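PDB 6K4E: putative serine phosphatase from Pseudomonas aeruginosa, which probably removes phosphate from phosphorylated serine or threonine using magnesium, through its PP2C-type domain, in a signalling pathway that controls biofilm formation. Local coordinates for residues I84-R89 with D95-R100; S75-E80 with Y99-D104; A258-D263 with E274-T279; R183-A188 with W231-S236. One frame throughout, in Å; residues are numbered along the deposited sequence.

Contact 1: residues I84-R89 with D95-R100; sequences ILWKPR and DFYVYR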
# COMPACT_ATOMS: atom_id res chain seq x y z
N ILE B 84 11.50 -13.86 -14.87
CA ILE B 84 10.29 -13.38 -14.22
C ILE B 84 9.13 -13.49 -15.16
O ILE B 84 9.22 -13.11 -16.33
CB ILE B 84 10.44 -11.94 -13.61
CG1 ILE B 84 9.15 -11.48 -12.91
CG2 ILE B 84 10.92 -10.91 -14.60
CD1 ILE B 84 8.71 -12.38 -11.71
N LEU B 85 8.07 -14.06 -14.66
CA LEU B 85 6.81 -14.16 -15.39
C LEU B 85 5.82 -13.45 -14.47
O LEU B 85 5.60 -13.89 -13.34
CB LEU B 85 6.42 -15.64 -15.59
CG LEU B 85 5.53 -15.98 -16.80
CD1 LEU B 85 5.28 -17.49 -16.87
CD2 LEU B 85 4.17 -15.24 -16.74
N TRP B 86 5.30 -12.29 -14.89
CA TRP B 86 4.39 -11.56 -14.01
C TRP B 86 3.26 -11.01 -14.82
O TRP B 86 3.47 -10.08 -15.59
CB TRP B 86 5.13 -10.43 -13.27
CG TRP B 86 4.28 -9.69 -12.29
CD1 TRP B 86 3.87 -10.12 -11.06
CD2 TRP B 86 3.74 -8.37 -12.45
NE1 TRP B 86 3.11 -9.15 -10.44
CE2 TRP B 86 3.03 -8.05 -11.27
CE3 TRP B 86 3.82 -7.41 -13.47
CZ2 TRP B 86 2.43 -6.80 -11.07
CZ3 TRP B 86 3.19 -6.18 -13.29
CH2 TRP B 86 2.50 -5.90 -12.10
N LYS B 87 2.07 -11.60 -14.69
CA LYS B 87 0.94 -11.19 -15.49
C LYS B 87 -0.30 -11.06 -14.61
O LYS B 87 -0.97 -12.07 -14.38
CB LYS B 87 0.71 -12.19 -16.67
CG LYS B 87 -0.52 -11.96 -17.59
CD LYS B 87 -0.50 -10.69 -18.46
CE LYS B 87 -1.82 -10.47 -19.17
NZ LYS B 87 -2.87 -9.93 -18.26
N PRO B 88 -0.65 -9.81 -14.18
CA PRO B 88 -1.87 -9.64 -13.38
C PRO B 88 -3.09 -9.96 -14.23
O PRO B 88 -3.05 -9.80 -15.46
CB PRO B 88 -1.84 -8.14 -13.02
CG PRO B 88 -0.45 -7.73 -13.20
CD PRO B 88 0.01 -8.51 -14.39
N ARG B 89 -4.16 -10.44 -13.58
CA ARG B 89 -5.40 -10.78 -14.28
C ARG B 89 -5.98 -9.47 -14.85
O ARG B 89 -6.32 -9.40 -16.03
CB ARG B 89 -6.38 -11.47 -13.34
CG ARG B 89 -7.58 -12.05 -14.04
CD ARG B 89 -8.58 -12.58 -13.03
NE ARG B 89 -9.74 -11.71 -12.94
CZ ARG B 89 -10.93 -12.09 -12.48
NH1 ARG B 89 -11.12 -13.33 -12.07
NH2 ARG B 89 -11.93 -11.23 -12.43
N ASP B 95 -0.55 -10.06 -6.76
CA ASP B 95 0.70 -10.81 -6.77
C ASP B 95 1.86 -9.88 -6.93
O ASP B 95 1.81 -8.96 -7.78
CB ASP B 95 0.74 -11.76 -7.98
CG ASP B 95 0.16 -13.16 -7.86
OD1 ASP B 95 -0.71 -13.38 -6.99
OD2 ASP B 95 0.48 -14.00 -8.73
N PHE B 96 2.95 -10.18 -6.24
CA PHE B 96 4.21 -9.45 -6.42
C PHE B 96 5.38 -10.34 -6.03
O PHE B 96 5.19 -11.51 -5.74
CB PHE B 96 4.22 -8.04 -5.75
CG PHE B 96 4.41 -8.00 -4.25
CD1 PHE B 96 3.38 -8.38 -3.40
CD2 PHE B 96 5.61 -7.58 -3.69
CE1 PHE B 96 3.55 -8.32 -2.01
CE2 PHE B 96 5.80 -7.58 -2.30
CZ PHE B 96 4.76 -7.92 -1.47
N TYR B 97 6.58 -9.81 -6.11
CA TYR B 97 7.77 -10.57 -5.81
C TYR B 97 8.81 -9.66 -5.21
O TYR B 97 8.75 -8.43 -5.39
CB TYR B 97 8.32 -11.28 -7.07
CG TYR B 97 8.39 -10.41 -8.30
CD1 TYR B 97 7.27 -10.18 -9.09
CD2 TYR B 97 9.62 -9.90 -8.74
CE1 TYR B 97 7.34 -9.43 -10.26
CE2 TYR B 97 9.70 -9.14 -9.92
CZ TYR B 97 8.56 -8.90 -10.66
OH TYR B 97 8.59 -8.20 -11.83
N VAL B 98 9.71 -10.26 -4.45
CA VAL B 98 10.73 -9.52 -3.74
C VAL B 98 12.09 -10.08 -4.12
O VAL B 98 12.20 -11.20 -4.62
CB VAL B 98 10.49 -9.56 -2.19
CG1 VAL B 98 9.24 -8.77 -1.81
CG2 VAL B 98 10.40 -10.99 -1.65
N TYR B 99 13.12 -9.32 -3.86
CA TYR B 99 14.50 -9.70 -4.12
C TYR B 99 15.36 -8.74 -3.33
O TYR B 99 15.08 -7.55 -3.31
CB TYR B 99 14.85 -9.57 -5.61
CG TYR B 99 16.31 -9.84 -5.88
CD1 TYR B 99 16.84 -11.12 -5.73
CD2 TYR B 99 17.16 -8.83 -6.30
CE1 TYR B 99 18.19 -11.38 -5.98
CE2 TYR B 99 18.51 -9.08 -6.55
CZ TYR B 99 19.02 -10.36 -6.39
OH TYR B 99 20.33 -10.64 -6.62
N ARG B 100 16.39 -9.27 -2.67
CA ARG B 100 17.37 -8.51 -1.89
C ARG B 100 18.74 -9.19 -2.01
O ARG B 100 18.95 -10.26 -1.43
CB ARG B 100 16.91 -8.42 -0.43
CG ARG B 100 17.87 -7.63 0.49
CD ARG B 100 17.87 -6.12 0.23
NE ARG B 100 16.57 -5.53 0.56
CZ ARG B 100 16.28 -4.92 1.70
NH1 ARG B 100 17.21 -4.75 2.63
NH2 ARG B 100 15.05 -4.49 1.93

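Contact 2: residues S75-E80 with Y99-D104; sequences SATLGE and YREQAD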
# COMPACT_ATOMS: atom_id res chain seq x y z
N SER B 75 17.87 -8.18 -12.81
CA SER B 75 18.59 -8.18 -14.08
C SER B 75 20.07 -7.85 -13.93
O SER B 75 20.90 -8.49 -14.56
CB SER B 75 17.95 -7.21 -15.07
OG SER B 75 16.73 -7.73 -15.55
N ALA B 76 20.38 -6.86 -13.09
CA ALA B 76 21.74 -6.40 -12.85
C ALA B 76 22.59 -7.40 -12.06
O ALA B 76 23.79 -7.46 -12.27
CB ALA B 76 21.72 -5.05 -12.15
N THR B 77 21.97 -8.18 -11.15
CA THR B 77 22.71 -9.09 -10.29
C THR B 77 22.65 -10.57 -10.70
O THR B 77 23.68 -11.26 -10.65
CB THR B 77 22.26 -8.91 -8.85
OG1 THR B 77 20.88 -9.28 -8.76
CG2 THR B 77 22.47 -7.48 -8.36
N LEU B 78 21.46 -11.07 -11.09
CA LEU B 78 21.31 -12.47 -11.49
C LEU B 78 21.45 -12.68 -13.02
O LEU B 78 21.84 -13.76 -13.46
CB LEU B 78 20.00 -13.07 -10.98
CG LEU B 78 19.90 -13.29 -9.46
CD1 LEU B 78 18.62 -14.00 -9.10
CD2 LEU B 78 21.10 -14.06 -8.92
N GLY B 79 21.16 -11.63 -13.80
CA GLY B 79 21.23 -11.70 -15.25
C GLY B 79 20.37 -12.82 -15.77
O GLY B 79 19.20 -12.92 -15.40
N GLU B 80 20.98 -13.71 -16.55
CA GLU B 80 20.29 -14.86 -17.11
C GLU B 80 20.19 -16.04 -16.14
O GLU B 80 19.68 -17.09 -16.52
CB GLU B 80 20.90 -15.29 -18.46
CG GLU B 80 20.66 -14.26 -19.56
CD GLU B 80 20.91 -14.68 -20.99
OE1 GLU B 80 21.37 -15.83 -21.21
OE2 GLU B 80 20.63 -13.87 -21.90
N TYR B 99 13.12 -9.32 -3.86
CA TYR B 99 14.50 -9.70 -4.12
C TYR B 99 15.36 -8.74 -3.33
O TYR B 99 15.08 -7.55 -3.31
CB TYR B 99 14.85 -9.57 -5.61
CG TYR B 99 16.31 -9.84 -5.88
CD1 TYR B 99 16.84 -11.12 -5.73
CD2 TYR B 99 17.16 -8.83 -6.30
CE1 TYR B 99 18.19 -11.38 -5.98
CE2 TYR B 99 18.51 -9.08 -6.55
CZ TYR B 99 19.02 -10.36 -6.39
OH TYR B 99 20.33 -10.64 -6.62
N ARG B 100 16.39 -9.27 -2.67
CA ARG B 100 17.37 -8.51 -1.89
C ARG B 100 18.74 -9.19 -2.01
O ARG B 100 18.95 -10.26 -1.43
CB ARG B 100 16.91 -8.42 -0.43
CG ARG B 100 17.87 -7.63 0.49
CD ARG B 100 17.87 -6.12 0.23
NE ARG B 100 16.57 -5.53 0.56
CZ ARG B 100 16.28 -4.92 1.70
NH1 ARG B 100 17.21 -4.75 2.63
NH2 ARG B 100 15.05 -4.49 1.93
N GLU B 101 19.65 -8.58 -2.76
CA GLU B 101 21.00 -9.07 -2.93
C GLU B 101 21.88 -8.77 -1.71
O GLU B 101 21.87 -7.66 -1.20
CB GLU B 101 21.66 -8.47 -4.17
CG GLU B 101 22.95 -9.16 -4.57
CD GLU B 101 24.04 -8.32 -5.21
OE1 GLU B 101 23.94 -7.07 -5.20
OE2 GLU B 101 25.02 -8.93 -5.70
N GLN B 102 22.66 -9.76 -1.29
CA GLN B 102 23.66 -9.61 -0.24
C GLN B 102 25.01 -10.00 -0.83
O GLN B 102 25.05 -10.49 -1.96
CB GLN B 102 23.32 -10.48 0.99
CG GLN B 102 22.04 -10.06 1.71
CD GLN B 102 22.09 -8.72 2.43
OE1 GLN B 102 21.05 -8.17 2.76
NE2 GLN B 102 23.28 -8.14 2.71
N ALA B 103 26.10 -9.80 -0.11
CA ALA B 103 27.42 -10.17 -0.63
C ALA B 103 27.59 -11.71 -0.70
O ALA B 103 28.19 -12.22 -1.66
CB ALA B 103 28.50 -9.57 0.26
N ASP B 104 27.03 -12.42 0.29
CA ASP B 104 27.12 -13.86 0.50
C ASP B 104 25.98 -14.69 -0.11
O ASP B 104 26.06 -15.92 -0.08
CB ASP B 104 27.26 -14.15 2.00
CG ASP B 104 26.08 -13.73 2.85
OD1 ASP B 104 25.51 -12.64 2.59
OD2 ASP B 104 25.76 -14.46 3.82

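Contact 3: residues A258-D263 with E274-T279; sequences ADMLRD and EAFVAT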
# COMPACT_ATOMS: atom_id res chain seq x y z
N ALA B 258 4.99 -29.76 -12.77
CA ALA B 258 6.23 -30.49 -12.45
C ALA B 258 6.89 -31.06 -13.73
O ALA B 258 8.11 -30.98 -13.86
CB ALA B 258 5.95 -31.60 -11.46
N ASP B 259 6.08 -31.62 -14.65
CA ASP B 259 6.58 -32.14 -15.92
C ASP B 259 7.18 -31.05 -16.79
O ASP B 259 8.26 -31.25 -17.33
CB ASP B 259 5.49 -32.91 -16.69
CG ASP B 259 5.11 -34.25 -16.09
OD1 ASP B 259 5.77 -34.68 -15.11
OD2 ASP B 259 4.13 -34.85 -16.58
N MET B 260 6.48 -29.90 -16.90
CA MET B 260 6.94 -28.72 -17.64
C MET B 260 8.32 -28.26 -17.11
O MET B 260 9.25 -28.04 -17.91
CB MET B 260 5.93 -27.57 -17.53
CG MET B 260 6.29 -26.34 -18.37
SD MET B 260 5.16 -24.93 -18.13
CE MET B 260 5.55 -24.47 -16.36
N LEU B 261 8.45 -28.13 -15.76
CA LEU B 261 9.68 -27.73 -15.09
C LEU B 261 10.82 -28.69 -15.39
O LEU B 261 11.87 -28.22 -15.79
CB LEU B 261 9.52 -27.62 -13.55
CG LEU B 261 8.49 -26.66 -13.00
CD1 LEU B 261 8.62 -26.54 -11.48
CD2 LEU B 261 8.55 -25.27 -13.70
N ARG B 262 10.61 -30.01 -15.20
CA ARG B 262 11.62 -31.05 -15.49
C ARG B 262 12.04 -30.98 -16.94
O ARG B 262 13.23 -31.04 -17.24
CB ARG B 262 11.04 -32.44 -15.19
CG ARG B 262 12.06 -33.59 -15.43
CD ARG B 262 11.41 -34.96 -15.49
NE ARG B 262 10.48 -35.07 -16.62
CZ ARG B 262 9.15 -35.16 -16.52
NH1 ARG B 262 8.57 -35.22 -15.32
NH2 ARG B 262 8.40 -35.22 -17.61
N ASP B 263 11.07 -30.85 -17.84
CA ASP B 263 11.35 -30.76 -19.27
C ASP B 263 12.24 -29.59 -19.66
O ASP B 263 13.01 -29.71 -20.60
CB ASP B 263 10.04 -30.71 -20.07
CG ASP B 263 9.73 -32.03 -20.72
OD1 ASP B 263 9.25 -32.95 -20.01
OD2 ASP B 263 10.02 -32.17 -21.93
N GLU B 274 10.07 -18.09 -22.00
CA GLU B 274 9.31 -18.10 -23.26
C GLU B 274 8.50 -19.38 -23.43
O GLU B 274 7.31 -19.29 -23.77
CB GLU B 274 10.25 -17.94 -24.48
CG GLU B 274 9.55 -17.62 -25.80
CD GLU B 274 9.14 -18.75 -26.74
OE1 GLU B 274 9.50 -19.92 -26.48
OE2 GLU B 274 8.48 -18.45 -27.76
N ALA B 275 9.12 -20.57 -23.19
CA ALA B 275 8.42 -21.84 -23.30
C ALA B 275 7.26 -21.95 -22.33
O ALA B 275 6.23 -22.48 -22.74
CB ALA B 275 9.38 -23.02 -23.11
N PHE B 276 7.41 -21.44 -21.09
CA PHE B 276 6.38 -21.50 -20.07
C PHE B 276 5.18 -20.63 -20.48
O PHE B 276 4.04 -21.10 -20.40
CB PHE B 276 6.93 -21.13 -18.69
CG PHE B 276 7.94 -22.08 -18.06
CD1 PHE B 276 8.32 -23.27 -18.70
CD2 PHE B 276 8.42 -21.84 -16.77
CE1 PHE B 276 9.21 -24.16 -18.07
CE2 PHE B 276 9.32 -22.72 -16.16
CZ PHE B 276 9.73 -23.87 -16.82
N VAL B 277 5.44 -19.40 -20.99
CA VAL B 277 4.39 -18.49 -21.50
C VAL B 277 3.66 -19.15 -22.70
O VAL B 277 2.43 -19.21 -22.69
CB VAL B 277 4.96 -17.08 -21.84
CG1 VAL B 277 4.00 -16.27 -22.71
CG2 VAL B 277 5.31 -16.31 -20.58
N ALA B 278 4.41 -19.65 -23.69
CA ALA B 278 3.82 -20.34 -24.84
C ALA B 278 3.04 -21.64 -24.44
O ALA B 278 2.03 -21.94 -25.07
CB ALA B 278 4.88 -20.66 -25.88
N THR B 279 3.48 -22.37 -23.39
CA THR B 279 2.82 -23.59 -22.87
C THR B 279 1.45 -23.24 -22.26
O THR B 279 0.49 -23.97 -22.47
CB THR B 279 3.74 -24.38 -21.91
OG1 THR B 279 4.89 -24.82 -22.65
CG2 THR B 279 3.06 -25.58 -21.25

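Contact 4: residues R183-A188 with W231-S236; sequences RQLAFA and WTFYLS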
# COMPACT_ATOMS: atom_id res chain seq x y z
N ARG B 183 26.85 -22.70 0.38
CA ARG B 183 26.19 -23.60 -0.56
C ARG B 183 24.97 -24.29 0.05
O ARG B 183 24.93 -25.52 0.14
CB ARG B 183 27.18 -24.59 -1.20
CG ARG B 183 27.36 -24.32 -2.68
CD ARG B 183 28.77 -23.92 -3.04
NE ARG B 183 29.15 -24.52 -4.32
CZ ARG B 183 30.17 -24.11 -5.07
NH1 ARG B 183 30.92 -23.09 -4.67
NH2 ARG B 183 30.45 -24.71 -6.22
N GLN B 184 24.00 -23.48 0.52
CA GLN B 184 22.76 -24.03 1.07
C GLN B 184 21.65 -23.02 0.96
O GLN B 184 21.88 -21.82 0.90
CB GLN B 184 22.90 -24.68 2.47
CG GLN B 184 22.90 -23.80 3.70
CD GLN B 184 22.70 -24.67 4.93
OE1 GLN B 184 21.80 -24.45 5.75
NE2 GLN B 184 23.50 -25.71 5.06
N LEU B 185 20.44 -23.53 0.85
CA LEU B 185 19.24 -22.75 0.63
C LEU B 185 18.30 -22.91 1.81
O LEU B 185 18.18 -24.01 2.35
CB LEU B 185 18.60 -23.33 -0.65
CG LEU B 185 17.40 -22.68 -1.26
CD1 LEU B 185 17.50 -22.72 -2.78
CD2 LEU B 185 16.12 -23.39 -0.81
N ALA B 186 17.64 -21.80 2.23
CA ALA B 186 16.65 -21.88 3.29
C ALA B 186 15.35 -21.42 2.69
O ALA B 186 15.33 -20.38 2.03
CB ALA B 186 17.05 -20.99 4.47
N PHE B 187 14.28 -22.20 2.83
CA PHE B 187 12.97 -21.84 2.29
C PHE B 187 11.90 -21.88 3.37
O PHE B 187 11.88 -22.79 4.19
CB PHE B 187 12.58 -22.80 1.11
CG PHE B 187 11.10 -22.77 0.76
CD1 PHE B 187 10.53 -21.66 0.14
CD2 PHE B 187 10.27 -23.83 1.10
CE1 PHE B 187 9.15 -21.61 -0.13
CE2 PHE B 187 8.90 -23.78 0.82
CZ PHE B 187 8.36 -22.69 0.20
N ALA B 188 10.99 -20.92 3.34
CA ALA B 188 9.82 -20.91 4.24
C ALA B 188 8.66 -20.38 3.44
O ALA B 188 8.80 -19.37 2.76
CB ALA B 188 10.08 -20.07 5.47
N TRP B 231 20.93 -26.95 -10.85
CA TRP B 231 19.55 -26.91 -10.38
C TRP B 231 18.90 -25.58 -10.64
O TRP B 231 19.47 -24.52 -10.34
CB TRP B 231 19.48 -27.28 -8.87
CG TRP B 231 19.69 -28.73 -8.60
CD1 TRP B 231 20.88 -29.41 -8.63
CD2 TRP B 231 18.67 -29.70 -8.34
NE1 TRP B 231 20.66 -30.74 -8.38
CE2 TRP B 231 19.32 -30.95 -8.19
CE3 TRP B 231 17.26 -29.64 -8.21
CZ2 TRP B 231 18.60 -32.13 -7.92
CZ3 TRP B 231 16.56 -30.81 -7.95
CH2 TRP B 231 17.22 -32.03 -7.81
N THR B 232 17.66 -25.63 -11.16
CA THR B 232 16.84 -24.44 -11.39
C THR B 232 15.73 -24.51 -10.35
O THR B 232 15.20 -25.58 -10.09
CB THR B 232 16.34 -24.35 -12.86
OG1 THR B 232 17.45 -24.52 -13.73
CG2 THR B 232 15.72 -23.01 -13.16
N PHE B 233 15.44 -23.37 -9.72
CA PHE B 233 14.44 -23.23 -8.67
C PHE B 233 13.31 -22.39 -9.19
O PHE B 233 13.53 -21.59 -10.10
CB PHE B 233 15.05 -22.61 -7.39
CG PHE B 233 16.12 -23.47 -6.76
CD1 PHE B 233 17.45 -23.35 -7.17
CD2 PHE B 233 15.80 -24.45 -5.83
CE1 PHE B 233 18.43 -24.18 -6.63
CE2 PHE B 233 16.80 -25.28 -5.29
CZ PHE B 233 18.11 -25.12 -5.69
N TYR B 234 12.08 -22.65 -8.70
CA TYR B 234 10.89 -22.00 -9.21
C TYR B 234 9.96 -21.68 -8.10
O TYR B 234 9.59 -22.56 -7.33
CB TYR B 234 10.13 -22.90 -10.21
CG TYR B 234 10.98 -23.41 -11.34
CD1 TYR B 234 11.72 -24.58 -11.20
CD2 TYR B 234 11.03 -22.73 -12.56
CE1 TYR B 234 12.49 -25.07 -12.26
CE2 TYR B 234 11.84 -23.19 -13.60
CZ TYR B 234 12.54 -24.37 -13.45
OH TYR B 234 13.32 -24.82 -14.46
N LEU B 235 9.56 -20.41 -8.04
CA LEU B 235 8.64 -19.90 -7.05
C LEU B 235 7.45 -19.41 -7.83
O LEU B 235 7.57 -18.40 -8.51
CB LEU B 235 9.29 -18.76 -6.25
CG LEU B 235 10.21 -19.19 -5.11
CD1 LEU B 235 10.98 -17.99 -4.54
CD2 LEU B 235 9.44 -19.89 -3.98
N SER B 236 6.32 -20.10 -7.75
CA SER B 236 5.14 -19.68 -8.47
C SER B 236 3.96 -19.52 -7.53
O SER B 236 3.81 -20.31 -6.61
CB SER B 236 4.79 -20.71 -9.55
OG SER B 236 3.50 -20.46 -10.10

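Contact 1: residues I84-R89 with D95-R100
Ile84 and Trp86 meet Tyr97 and the backbone of Asp95 between the two sheets of a PP2C-type beta sandwich. Strand 82-87 is an outer strand of one sheet and strand 95-101 an outer strand of the other. Their segments run nearly antiparallel, with axes 8.3 Å apart, so the contact is made by side chains reaching across the gap.

The tight part centres on the Tyr97 ring. Ile84 CD1 lies over the middle of one face, 3.5 Å from the ring centroid, a CH-pi contact. Ile84 CG1 packs nearer the phenol oxygen, 3.5 Å from Tyr97 CZ. The ring edge carries Tyr97 CE1 toward the face of the Trp86 indole, 3.6 Å from Trp86 CD1. The planes are turned by 67°, an offset edge-to-face pair. Tyr97 CG sits between its own backbone N and carbonyl carbon (chi1 47°); this torsion turns one ring face to Ile84 and the CE1 edge to Trp86. Tyr97 OH bonds to Asp71 beyond the segments. The buried Asp95 side chain lies about 4 Å from a bound magnesium ion, so it borders the metal site; Thr294 and Thr237 bond to its OD2.

Leu85 points away from strand 95-101 and packs on Ile293 and Ile295. The solvent side is at exposed Lys87, which bonds through NZ to Pro88 O.

Pro88 CG covers part of one Trp86 face. In the plane of that indole, Trp86 NE1 donates to Asp95 O at 3.0 Å, nearly straight at 168°, and approaches the oxygen from above the carbonyl plane.

Contact 2: residues S75-E80 with Y99-D104
Tyr99 makes the polar link to Thr77 at the start of its segment. Tyr99 OH donates to Thr77 OG1 at 2.6 Å, a short bond. CG of Tyr99 lies opposite its backbone N (chi1 175°), and the ring extends from the strand toward the helix. Thr77 reaches back from the other direction. Its OG1 is also bonded to Gln73 O one helical turn earlier, so the hydroxyl joins the tyrosine to the helix backbone. Leu78 flanks the same ring: Leu78 CD1 lies 4.1 Å from Tyr99 CE1, and Leu78 CG 3.9 Å from Tyr99 OH. Pro70, Gln73 and Leu74 also touch the Tyr99 side chain.

Arg100 stays in the sheet through backbone bonds to Leu107. Strand 95-101 is an outer strand of one sheet of the PP2C-type sandwich, and helix 71-77 lies against it here.

Glu101 comes next, and its side chain again points toward the helix. The chain is bent at chi2, and the carboxylate crosses the Thr77 methyl at a slant, with Glu101 OE1 3.5 Å from Thr77 CG2. Glu101 is exposed, so this is packing at the solvent side. Further on, Asp104 turns elsewhere and forms a salt bridge with Arg141.

Contact 3: residues A258-D263 with E274-T279
Met260 and Phe276 lead a buried helix-to-helix contact on the outer side of the PP2C-type sandwich. Helix 254-264 and helix 269-284 lie beside each other over the sheet that holds strand 231-236. The two segments run roughly antiparallel, at 148°, with axes 11.1 Å apart. The gap is filled by long side chains.

Met260 supplies most of its helix's share. Its chain is extended through CG and SD, then bends at the last torsion (chi3 67°). The bend sets Met260 CE over the centre of one Phe276 face, 3.8 Å from the ring centroid. This is a CH-pi contact. The sulfur comes in obliquely nearer the rim, with Met260 SD 3.6 Å from Phe276 CD1, which makes a Met-aromatic pair.

Leu261 adds a second hold. Its CB points away from the other helix, but Leu261 CD2 reaches back and meets the ring obliquely at CZ and CE2, 3.6 Å from Phe276 CZ. His264 and Phe83 also meet the ring, each with planes nearly perpendicular.

Polar groups lie mainly outside this packing. Asp259, Arg262 and Asp263 form a salt-bridge network within their own helix, with Arg262 NH1 2.9 Å from Asp259 OD1.

Thr279 touches the Met260 sulfur. Its hydroxyl bonds back to its own helix, Thr279 OG1 to Ala275 O at 2.7 Å, on the opposite face of that carbonyl from Thr279 N. This leaves the methyl to do the packing, with Thr279 CG2 3.8 Å from Met260 SD.

Contact 4: residues R183-A188 with W231-S236
Leu185 faces Phe233 and Phe187 faces Leu235, and these two pairs join the sheets of the PP2C-type sandwich. The first segment enters strand 184-190 through a G1 beta bulge formed at Arg183 and Gln184. Arg183 itself is exposed.

Leu185 makes the closer pair. A chi1 near 180° (-175°) carries the branch off the strand toward the other sheet. CD1 settles over one face of the Phe233 ring, displaced toward the rim. Leu185 CD1 is 3.8 Å from the Phe233 centroid, 18° off the normal, a CH-pi contact. The nearest ring atom is CE2, with Leu185 CD1 to Phe233 CE2 at 3.7 Å. The two side chains come from opposite directions. Phe298 meets this ring too, with nearly parallel planes.

Ala186 turns to the other side of its strand, against Pro143 of helix 143-157. Phe187 points inward again and gives a lighter touch. Phe187 CE1 lies 4.2 Å from Leu235 CD2, and the methyl meets the ring obliquely. Leu194 packs on both Leu185 and Phe187 from strand 194-197, which pairs with strand 231-236 in the opposite sheet. Ala188 returns to the helix side, on Ala144 and Leu147.

The alternation sends every second residue into the sandwich. The CA atoms of Leu185 and Phe233 are 10.5 Å apart, as are those of Phe187 and Leu235, so the two strands keep the same separation at both pairs. All four touching residues are buried and wholly apolar in their side chains. The attraction is thus dispersion and the hydrophobic effect, shaped by ring faces and methyl groups.

How the contacts relate
From the N terminus, contact 2 opens first on helix 71-77 and closes on the end of strand 95-101. Contact 1 opens later, on strand 82-87; both loops end on strand 95-101, where their segments overlap at Tyr99 and Arg100. Contact 4 follows in series and closes a longer loop, from strand 184-190 to strand 231-236. Contact 3 comes last and joins two consecutive helices. Contacts 1 and 4 both bridge the two sheets, and contact 2 adds a helix at an outer strand. Contact 3 packs on the outer face of the sheet that holds strand 231-236, where Phe276 and Leu261 pack on Tyr234, and Val277 touches Leu85 of contact 1.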